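Local atomic coordinates of AopB (Aeromonas hydrophila, PDB entry 3WXX), a protein that probably serves as a hydrophobic translocator of a type III secretion system, bound here by its chaperone AcrH before assembly of the translocon. Residues Leu136-Val141 with Met208-Phe213. Numbering follows the deposited sequence.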
loop_
_atom_site.group_PDB
_atom_site.type_symbol
_atom_site.label_atom_id
_atom_site.label_comp_id
_atom_site.label_asym_id
_atom_site.label_seq_id
_atom_site.Cartn_x
_atom_site.Cartn_y
_atom_site.Cartn_z
ATOM N N LEU B 136 9.910 -5.542 -8.734
ATOM C CA LEU B 136 11.007 -5.986 -9.638
ATOM C C LEU B 136 11.148 -7.505 -9.786
ATOM O O LEU B 136 11.250 -8.009 -10.897
ATOM C CB LEU B 136 12.349 -5.462 -9.150
ATOM C CG LEU B 136 12.577 -3.996 -9.475
ATOM C CD1 LEU B 136 13.624 -3.426 -8.533
ATOM C CD2 LEU B 136 12.972 -3.825 -10.938
ATOM N N ILE B 137 11.113 -8.225 -8.666
ATOM C CA ILE B 137 11.135 -9.686 -8.719
ATOM C C ILE B 137 9.858 -10.326 -9.287
ATOM O O ILE B 137 9.938 -11.262 -10.069
ATOM C CB ILE B 137 11.320 -10.312 -7.345
ATOM C CG1 ILE B 137 12.569 -9.764 -6.649
ATOM C CG2 ILE B 137 11.367 -11.821 -7.462
ATOM C CD1 ILE B 137 13.858 -10.091 -7.358
ATOM N N ALA B 138 8.674 -9.841 -8.900
ATOM C CA ALA B 138 7.447 -10.606 -9.190
ATOM C C ALA B 138 6.272 -9.800 -9.768
ATOM O O ALA B 138 5.118 -10.283 -9.758
ATOM C CB ALA B 138 7.041 -11.364 -7.931
ATOM N N THR B 139 6.574 -8.593 -10.269
ATOM C CA THR B 139 5.567 -7.640 -10.782
ATOM C C THR B 139 4.246 -7.695 -10.001
ATOM O O THR B 139 4.260 -7.496 -8.799
ATOM C CB THR B 139 5.408 -7.750 -12.317
ATOM O OG1 THR B 139 5.174 -9.105 -12.694
ATOM C CG2 THR B 139 6.699 -7.321 -12.994
ATOM N N GLY B 140 3.126 -7.993 -10.641
ATOM C CA GLY B 140 1.827 -7.900 -9.981
ATOM C C GLY B 140 1.661 -8.741 -8.721
ATOM O O GLY B 140 0.881 -8.370 -7.832
ATOM N N VAL B 141 2.397 -9.850 -8.609
ATOM C CA VAL B 141 2.346 -10.624 -7.389
ATOM C C VAL B 141 3.064 -9.892 -6.271
ATOM O O VAL B 141 2.603 -9.886 -5.122
ATOM C CB VAL B 141 2.956 -12.009 -7.562
ATOM C CG1 VAL B 141 3.011 -12.745 -6.239
ATOM C CG2 VAL B 141 2.127 -12.790 -8.537
HETATM N N MSE B 208 6.134 -15.277 -1.738
HETATM C CA MSE B 208 7.158 -15.565 -0.724
HETATM C C MSE B 208 8.547 -15.389 -1.311
HETATM O O MSE B 208 9.394 -14.728 -0.749
HETATM C CB MSE B 208 6.945 -16.970 -0.142
HETATM C CG MSE B 208 7.918 -17.309 0.986
HETATM SE SE MSE B 208 7.440 -16.301 2.597
HETATM C CE MSE B 208 8.871 -14.933 2.707
ATOM N N LYS B 209 8.776 -15.960 -2.457
ATOM C CA LYS B 209 10.012 -15.743 -3.149
ATOM C C LYS B 209 10.283 -14.237 -3.371
ATOM O O LYS B 209 11.368 -13.757 -3.062
ATOM C CB LYS B 209 9.928 -16.510 -4.444
ATOM C CG LYS B 209 11.126 -16.446 -5.348
ATOM C CD LYS B 209 10.673 -16.818 -6.800
ATOM C CE LYS B 209 10.070 -15.614 -7.552
ATOM N NZ LYS B 209 9.539 -15.994 -8.894
ATOM N N ALA B 210 9.277 -13.500 -3.828
ATOM C CA ALA B 210 9.417 -12.094 -4.060
ATOM C C ALA B 210 9.879 -11.395 -2.818
ATOM O O ALA B 210 10.836 -10.598 -2.862
ATOM C CB ALA B 210 8.104 -11.485 -4.507
ATOM N N VAL B 211 9.164 -11.620 -1.728
ATOM C CA VAL B 211 9.512 -10.961 -0.456
ATOM C C VAL B 211 10.906 -11.347 0.010
ATOM O O VAL B 211 11.675 -10.499 0.448
ATOM C CB VAL B 211 8.522 -11.314 0.662
ATOM C CG1 VAL B 211 9.032 -10.786 2.002
ATOM C CG2 VAL B 211 7.149 -10.707 0.362
ATOM N N LYS B 212 11.243 -12.625 -0.156
ATOM C CA LYS B 212 12.558 -13.156 0.165
ATOM C C LYS B 212 13.658 -12.361 -0.521
ATOM O O LYS B 212 14.554 -11.848 0.111
ATOM C CB LYS B 212 12.657 -14.586 -0.351
ATOM C CG LYS B 212 13.253 -15.566 0.612
ATOM C CD LYS B 212 12.194 -16.134 1.541
ATOM C CE LYS B 212 12.749 -16.974 2.706
ATOM N NZ LYS B 212 14.243 -17.128 2.802
ATOM N N PHE B 213 13.564 -12.250 -1.839
ATOM C CA PHE B 213 14.612 -11.655 -2.619
ATOM C C PHE B 213 14.610 -10.145 -2.532
ATOM O O PHE B 213 15.655 -9.537 -2.620
ATOM C CB PHE B 213 14.514 -12.136 -4.067
ATOM C CG PHE B 213 14.926 -13.584 -4.258
ATOM C CD1 PHE B 213 15.165 -14.435 -3.153
ATOM C CD2 PHE B 213 15.056 -14.113 -5.547
ATOM C CE1 PHE B 213 15.535 -15.758 -3.343
ATOM C CE2 PHE B 213 15.430 -15.432 -5.742
ATOM C CZ PHE B 213 15.667 -16.255 -4.641
#
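I137 packs against K209, A210 and F213 where two helices, 126-151 and 201-217, run in roughly opposite directions. Their segment axes make an angle of 144° and come within 8.7 Å. This is plain apolar helix-helix packing in the SseC-like part of the translocator, and residues 136-138 belong to a predicted transmembrane helix.

I137 can be followed outward from the backbone. Its CB lies 4.2 Å from CA of A210. There the chain forks. CG2 is anti to the backbone N and reaches the A210 backbone, with CA at 3.9 Å. The same methyl meets CE of K209 at 4.0 Å. The K209 chain bends at chi3 (83°), and the two side chains cross obliquely. The other branch, CG1 and then CD1, goes to F213. It meets CB rather than the ring, and CD1 stops 3.9 Å from that atom. The F213 ring leads away from segment 136-141.

I137, K209 and F213 lie on the surface, whereas A138 and A210 are buried. A138 also touches T206. Beyond A138 the helix is kinked, since the N atoms of G140 and V141 lack the regular helical bond to the residue four before. V141 N instead hydrogen-bonds A138 O, three residues back, at 3.0 Å. G140 makes backbone hydrogen bonds to the AcrH chain, and V141 packs on L9 of AcrH. Beside I137, the small A138 and A210 meet methyl to methyl, CB to CB at 3.6 Å.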